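Local structure of endo-1,3-beta-glucanase, family GH16 (Zobellia galactanivorans, 4BOW) at residues R86-F91 with Y223-I228; A113-G118 with C140-I145. The protein probably hydrolyses internal beta-1,3 linkages in glucans through its family GH16 catalytic domain, the part held in this chain. The protein carries 1 engineered substitution. All coordinates share one frame; numbering follows the deposited sequence.

Four adjacent antiparallel strands carry the two contacts, in the spatial order 86-91, 223-228, 113-118, 140-145. Along the chain the order differs: 113-118 and 140-145 both fall between the two halves of contact 1, so a chain-distant strand, 222-230, slots in beside 110-118 and binds the pairs together. The contact centres lie about 9 Å apart. At the seam, Leu225 N sits 2.7 Å from Trp115 O, a probable hydrogen bond. Both contacts thus contribute to one sugar-binding surface, with Arg86 of contact 1 and Trp115 and Asp144 of contact 2 reaching the bound glucose units.

Contact 1 of 2, residues R86-F91 with Y223-I228; sequences RLNSKF and YLLLNI
Antiparallel strand pairing joins Arg86-Ser89 to Leu224-Asn227 in the buried middle of the domain, the short axes 4.7 Å apart. Leu87 and Leu226 form the hydrogen-bonded pair, with Leu87 N to Leu226 O at 2.9 Å and the return bond from Leu226 N to Leu87 O at 3.0 Å. The next rung begins regularly, Ser89 N donating to Leu224 O, but the chain turns a corner at Lys90 and a side chain supplies the return acceptor. Ser89 OG, set between its own backbone N and carbonyl carbon (chi1 63°), takes the N-H of Leu224 at 2.9 Å, nearly straight at 170°. The same hydroxyl donates to Phe91 O in the carbonyl plane, which fixes its rotation and ties the corner to the strand. In the GH16 jelly-roll sandwich such a sheet has a core face and a cleft face. Leu87, Leu224 and Leu226 face the core, where Leu224 and Leu226 pack on strand 244-255; Arg86, Asn88, Leu225 and Asn227 point to the cleft. There Leu225 CD2 lies obliquely against the Arg86 guanidinium, 3.7 Å from NH2, while Arg86 CB runs beside Asn227 CB. The extended arginine holds Gln33 through NE, and NH2 meets both Glu123, in a salt bridge, and O6 of a bound glucose. Tyr223 CD1 rests 3.9 Å from Asn88 CB, its hydroxyl bonded to Ser121.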
loop_
_atom_site.group_PDB
_atom_site.type_symbol
_atom_site.label_atom_id
_atom_site.label_comp_id
_atom_site.label_asym_id
_atom_site.label_seq_id
_atom_site.Cartn_x
_atom_site.Cartn_y
_atom_site.Cartn_z
ATOM N N ARG A 86 -0.701 -8.501 2.342
ATOM C CA ARG A 86 0.172 -7.331 2.202
ATOM C C ARG A 86 1.215 -7.794 1.195
ATOM O O ARG A 86 2.134 -8.581 1.493
ATOM C CB ARG A 86 0.758 -6.953 3.580
ATOM C CG ARG A 86 1.785 -5.749 3.425
ATOM C CD ARG A 86 2.009 -5.237 4.868
ATOM N NE ARG A 86 3.137 -4.321 4.946
ATOM C CZ ARG A 86 3.214 -3.267 5.747
ATOM N NH1 ARG A 86 2.138 -2.830 6.426
ATOM N NH2 ARG A 86 4.365 -2.625 5.843
ATOM N N LEU A 87 1.071 -7.235 0.010
ATOM C CA LEU A 87 2.005 -7.490 -1.103
ATOM C C LEU A 87 3.031 -6.431 -1.222
ATOM O O LEU A 87 2.732 -5.228 -0.960
ATOM C CB LEU A 87 1.289 -7.610 -2.441
ATOM C CG LEU A 87 0.212 -8.670 -2.525
ATOM C CD1 LEU A 87 -0.491 -8.628 -3.890
ATOM C CD2 LEU A 87 0.778 -9.965 -2.242
ATOM N N ASN A 88 4.214 -6.791 -1.688
ATOM C CA ASN A 88 5.256 -5.787 -2.030
ATOM C C ASN A 88 5.699 -6.119 -3.448
ATOM O O ASN A 88 5.885 -7.294 -3.824
ATOM C CB ASN A 88 6.522 -5.925 -1.132
ATOM C CG ASN A 88 6.295 -5.771 0.345
ATOM O OD1 ASN A 88 5.181 -5.305 0.811
ATOM N ND2 ASN A 88 7.298 -6.036 1.049
ATOM N N SER A 89 5.924 -5.081 -4.252
ATOM C CA SER A 89 6.502 -5.360 -5.592
ATOM C C SER A 89 7.940 -5.826 -5.435
ATOM O O SER A 89 8.710 -5.315 -4.611
ATOM C CB SER A 89 6.429 -4.131 -6.487
ATOM O OG SER A 89 7.203 -3.016 -5.993
ATOM N N LYS A 90 8.309 -6.822 -6.250
ATOM C CA LYS A 90 9.724 -7.249 -6.377
ATOM C C LYS A 90 10.349 -6.484 -7.547
ATOM O O LYS A 90 11.268 -6.984 -8.249
ATOM C CB LYS A 90 9.819 -8.706 -6.813
ATOM C CG LYS A 90 9.218 -9.650 -5.797
ATOM C CD LYS A 90 9.581 -11.091 -6.205
ATOM C CE LYS A 90 9.215 -11.990 -4.993
ATOM N NZ LYS A 90 9.380 -13.464 -5.389
ATOM N N PHE A 91 9.853 -5.321 -7.806
ATOM C CA PHE A 91 10.419 -4.245 -8.617
ATOM C C PHE A 91 10.659 -3.030 -7.723
ATOM O O PHE A 91 9.751 -2.629 -6.952
ATOM C CB PHE A 91 9.386 -3.945 -9.676
ATOM C CG PHE A 91 9.808 -2.861 -10.633
ATOM C CD1 PHE A 91 10.765 -3.085 -11.597
ATOM C CD2 PHE A 91 9.213 -1.619 -10.527
ATOM C CE1 PHE A 91 11.083 -2.046 -12.475
ATOM C CE2 PHE A 91 9.541 -0.590 -11.362
ATOM C CZ PHE A 91 10.450 -0.816 -12.320
ATOM N N TYR A 223 9.780 0.612 -3.275
ATOM C CA TYR A 223 8.925 -0.458 -3.806
ATOM C C TYR A 223 7.477 -0.191 -3.437
ATOM O O TYR A 223 7.193 0.615 -2.523
ATOM C CB TYR A 223 9.381 -1.839 -3.346
ATOM C CG TYR A 223 9.441 -2.006 -1.835
ATOM C CD1 TYR A 223 8.347 -2.440 -1.065
ATOM C CD2 TYR A 223 10.666 -1.743 -1.099
ATOM C CE1 TYR A 223 8.403 -2.597 0.355
ATOM C CE2 TYR A 223 10.760 -1.920 0.307
ATOM C CZ TYR A 223 9.639 -2.343 0.962
ATOM O OH TYR A 223 9.746 -2.527 2.295
ATOM N N LEU A 224 6.556 -0.829 -4.143
ATOM C CA LEU A 224 5.113 -0.582 -3.940
ATOM C C LEU A 224 4.566 -1.601 -2.918
ATOM O O LEU A 224 5.004 -2.762 -2.945
ATOM C CB LEU A 224 4.433 -0.786 -5.310
ATOM C CG LEU A 224 2.958 -0.404 -5.408
ATOM C CD1 LEU A 224 2.799 1.109 -5.338
ATOM C CD2 LEU A 224 2.345 -0.923 -6.710
ATOM N N LEU A 225 3.602 -1.184 -2.166
ATOM C CA LEU A 225 2.824 -2.054 -1.258
ATOM C C LEU A 225 1.332 -1.928 -1.547
ATOM O O LEU A 225 0.854 -0.840 -1.875
ATOM C CB LEU A 225 3.083 -1.651 0.224
ATOM C CG LEU A 225 4.532 -1.810 0.676
ATOM C CD1 LEU A 225 5.328 -0.479 0.490
ATOM C CD2 LEU A 225 4.567 -2.263 2.204
ATOM N N LEU A 226 0.651 -3.073 -1.439
ATOM C CA LEU A 226 -0.785 -3.146 -1.590
ATOM C C LEU A 226 -1.317 -3.951 -0.399
ATOM O O LEU A 226 -0.839 -5.071 -0.185
ATOM C CB LEU A 226 -1.137 -3.899 -2.904
ATOM C CG LEU A 226 -0.577 -3.271 -4.161
ATOM C CD1 LEU A 226 -0.731 -4.300 -5.363
ATOM C CD2 LEU A 226 -1.260 -1.958 -4.450
ATOM N N ASN A 227 -2.336 -3.450 0.307
ATOM C CA ASN A 227 -2.793 -4.206 1.504
ATOM C C ASN A 227 -4.175 -3.735 1.890
ATOM O O ASN A 227 -4.628 -2.641 1.486
ATOM C CB ASN A 227 -1.834 -4.087 2.733
ATOM C CG ASN A 227 -1.798 -2.654 3.201
ATOM O OD1 ASN A 227 -1.177 -1.786 2.575
ATOM N ND2 ASN A 227 -2.507 -2.394 4.290
ATOM N N ILE A 228 -4.828 -4.557 2.752
ATOM C CA ILE A 228 -5.963 -4.076 3.572
ATOM C C ILE A 228 -5.630 -4.357 5.025
ATOM O O ILE A 228 -5.526 -5.544 5.432
ATOM C CB ILE A 228 -7.351 -4.762 3.252
ATOM C CG1 ILE A 228 -7.705 -4.797 1.753
ATOM C CG2 ILE A 228 -8.389 -4.050 4.070
ATOM C CD1 ILE A 228 -8.927 -5.697 1.575
#

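Contact 2 of 2, residues A113-G118 with C140-I145; sequences AIWTLG and CGSIDI. Engineered in segment 140-145: Ser142 (natural residue Glu). With GLC (alpha-D-glucopyranose), chain C; BGC (beta-D-glucopyranose), chain B.
Trp115 and Asp144 lie side by side and meet the same bound glucose: the sugar (GLC) lies over one face of the indole, its C6 3.4 Å from CE2, and the Asp144 carboxylate, turned 37° to the ring, hydrogen-bonds the anomeric O1 of GLC, which lies 2.8 Å from OD1. The indole is fixed by NE1 bonding to Asn227 OD1. A serine in place of Trp115 would probably take away the indole face under C5 and C6 of the sugar and leave Asn227 OD1 without its N-H donor. Ser142 is engineered from glutamate, at the first position of the GH16 E-x-D-x-x-E signature, where family members carry the nucleophile; Asp144 and Glu147 complete it. In the given one of its two conformers, with OG anti to the backbone N (chi1 178°), this serine donates to Thr116 O at 2.7 Å, and OG stands in plane at the indole edge, 3.4 Å from Trp115 CE3. Behind the cleft face, Thr116 N bonds Ile143 O at 2.8 Å, and Thr116 OG1 accepts Ile143 N at 3.1 Å while also bonding His222. Ile114 CG2 packs on Ile145 CB. At the far end Gly118 N donates to Gly141 O at 2.9 Å.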
loop_
_atom_site.group_PDB
_atom_site.type_symbol
_atom_site.label_atom_id
_atom_site.label_comp_id
_atom_site.label_asym_id
_atom_site.label_seq_id
_atom_site.Cartn_x
_atom_site.Cartn_y
_atom_site.Cartn_z
ATOM N N ALA A 113 -4.652 0.337 1.294
ATOM C CA ALA A 113 -3.643 1.272 0.897
ATOM C C ALA A 113 -2.891 0.788 -0.306
ATOM O O ALA A 113 -2.692 -0.416 -0.542
ATOM C CB ALA A 113 -2.651 1.502 2.101
ATOM N N ILE A 114 -2.449 1.826 -1.062
ATOM C CA ILE A 114 -1.531 1.688 -2.171
ATOM C C ILE A 114 -0.408 2.665 -1.812
ATOM O O ILE A 114 -0.659 3.870 -1.723
ATOM C CB ILE A 114 -2.149 2.153 -3.533
ATOM C CG1 ILE A 114 -3.451 1.338 -3.802
ATOM C CG2 ILE A 114 -1.114 2.017 -4.668
ATOM C CD1 ILE A 114 -4.267 1.951 -4.971
ATOM N N TRP A 115 0.814 2.197 -1.581
ATOM C CA TRP A 115 1.826 3.093 -1.048
ATOM C C TRP A 115 3.211 2.575 -1.394
ATOM O O TRP A 115 3.363 1.527 -2.020
ATOM C CB TRP A 115 1.586 3.277 0.466
ATOM C CG TRP A 115 1.550 2.043 1.333
ATOM C CD1 TRP A 115 0.684 0.965 1.246
ATOM C CD2 TRP A 115 2.383 1.807 2.465
ATOM N NE1 TRP A 115 0.927 0.076 2.308
ATOM C CE2 TRP A 115 1.958 0.554 3.031
ATOM C CE3 TRP A 115 3.462 2.520 3.060
ATOM C CZ2 TRP A 115 2.516 0.037 4.229
ATOM C CZ3 TRP A 115 4.014 1.982 4.244
ATOM C CH2 TRP A 115 3.568 0.767 4.819
ATOM N N THR A 116 4.213 3.327 -0.982
ATOM C CA THR A 116 5.577 2.925 -1.217
ATOM C C THR A 116 6.420 3.025 0.041
ATOM O O THR A 116 6.099 3.777 0.995
ATOM C CB THR A 116 6.290 3.829 -2.259
ATOM O OG1 THR A 116 6.709 5.106 -1.632
ATOM C CG2 THR A 116 5.438 4.096 -3.506
ATOM N N LEU A 117 7.510 2.278 0.101
ATOM C CA LEU A 117 8.542 2.414 1.131
ATOM C C LEU A 117 9.856 2.518 0.392
ATOM O O LEU A 117 10.102 1.819 -0.615
ATOM C CB LEU A 117 8.647 1.200 2.073
ATOM C CG LEU A 117 7.592 1.188 3.165
ATOM C CD1 LEU A 117 7.578 -0.212 3.813
ATOM C CD2 LEU A 117 7.918 2.351 4.166
ATOM N N GLY A 118 10.780 3.354 0.924
ATOM C CA GLY A 118 12.180 3.259 0.388
ATOM C C GLY A 118 12.678 1.807 0.521
ATOM O O GLY A 118 12.452 1.102 1.527
ATOM N N CYS A 140 13.619 5.869 5.711
ATOM C CA CYS A 140 13.580 5.301 4.358
ATOM C C CYS A 140 12.592 6.039 3.402
ATOM O O CYS A 140 12.683 5.953 2.186
ATOM C CB CYS A 140 13.138 3.828 4.457
ATOM S SG CYS A 140 11.543 3.563 5.251
ATOM N N GLY A 141 11.664 6.828 3.950
ATOM C CA GLY A 141 10.623 7.505 3.253
ATOM C C GLY A 141 9.473 6.593 2.883
ATOM O O GLY A 141 9.589 5.369 2.716
ATOM N N SER A 142 8.312 7.222 2.709
ATOM C CA SER A 142 7.160 6.609 2.137
ATOM C C SER A 142 6.226 7.568 1.477
ATOM O O SER A 142 6.078 8.695 1.914
ATOM C CB SER A 142 6.566 6.049 3.365
ATOM O OG SER A 142 5.330 5.385 3.073
ATOM N N ILE A 143 5.558 7.094 0.428
ATOM C CA ILE A 143 4.569 7.870 -0.313
ATOM C C ILE A 143 3.275 7.114 -0.206
ATOM O O ILE A 143 3.218 5.925 -0.619
ATOM C CB ILE A 143 4.931 8.003 -1.768
ATOM C CG1 ILE A 143 6.342 8.683 -1.883
ATOM C CG2 ILE A 143 3.834 8.784 -2.534
ATOM C CD1 ILE A 143 6.962 8.654 -3.321
ATOM N N ASP A 144 2.187 7.694 0.275
ATOM C CA ASP A 144 0.858 7.046 0.182
ATOM C C ASP A 144 0.133 7.507 -1.049
ATOM O O ASP A 144 -0.360 8.706 -1.014
ATOM C CB ASP A 144 0.025 7.362 1.472
ATOM C CG ASP A 144 0.662 6.736 2.679
ATOM O OD1 ASP A 144 0.635 5.502 2.751
ATOM O OD2 ASP A 144 0.934 7.337 3.704
ATOM N N ILE A 145 -0.041 6.645 -2.048
ATOM C CA ILE A 145 -0.796 6.986 -3.277
ATOM C C ILE A 145 -2.309 6.941 -2.950
ATOM O O ILE A 145 -3.039 7.799 -3.411
ATOM C CB ILE A 145 -0.404 5.963 -4.356
ATOM C CG1 ILE A 145 1.083 6.051 -4.629
ATOM C CG2 ILE A 145 -1.202 6.311 -5.601
ATOM C CD1 ILE A 145 1.619 5.054 -5.631
HETATM C C1 GLC C . 1.079 5.199 5.930
HETATM C C2 GLC C . 1.549 4.806 7.314
HETATM C C3 GLC C . 1.910 3.321 7.472
HETATM C C4 GLC C . 0.672 2.582 6.987
HETATM C C5 GLC C . 0.580 2.870 5.531
HETATM C C6 GLC C . -0.550 2.114 4.772
HETATM O O1 GLC C . 2.186 5.114 5.050
HETATM O O2 GLC C . 2.657 5.640 7.609
HETATM O O3 GLC C . 2.204 2.966 8.862
HETATM O O4 GLC C . 0.951 1.199 7.140
HETATM O O5 GLC C . 0.224 4.256 5.366
HETATM O O6 GLC C . -1.862 2.447 5.371
HETATM C C2 BGC B . 3.731 2.762 10.646
HETATM C C3 BGC B . 5.186 2.630 10.955
HETATM C C4 BGC B . 5.859 1.539 10.090
HETATM C C5 BGC B . 5.672 1.933 8.598
HETATM C C6 BGC B . 6.192 0.876 7.630
HETATM C C1 BGC B . 3.624 2.989 9.156
HETATM O O2 BGC B . 3.156 3.839 11.321
HETATM O O3 BGC B . 5.263 2.108 12.325
HETATM O O4 BGC B . 7.292 1.521 10.273
HETATM O O5 BGC B . 4.232 1.939 8.407
HETATM O O6 BGC B . 5.536 -0.418 7.861
#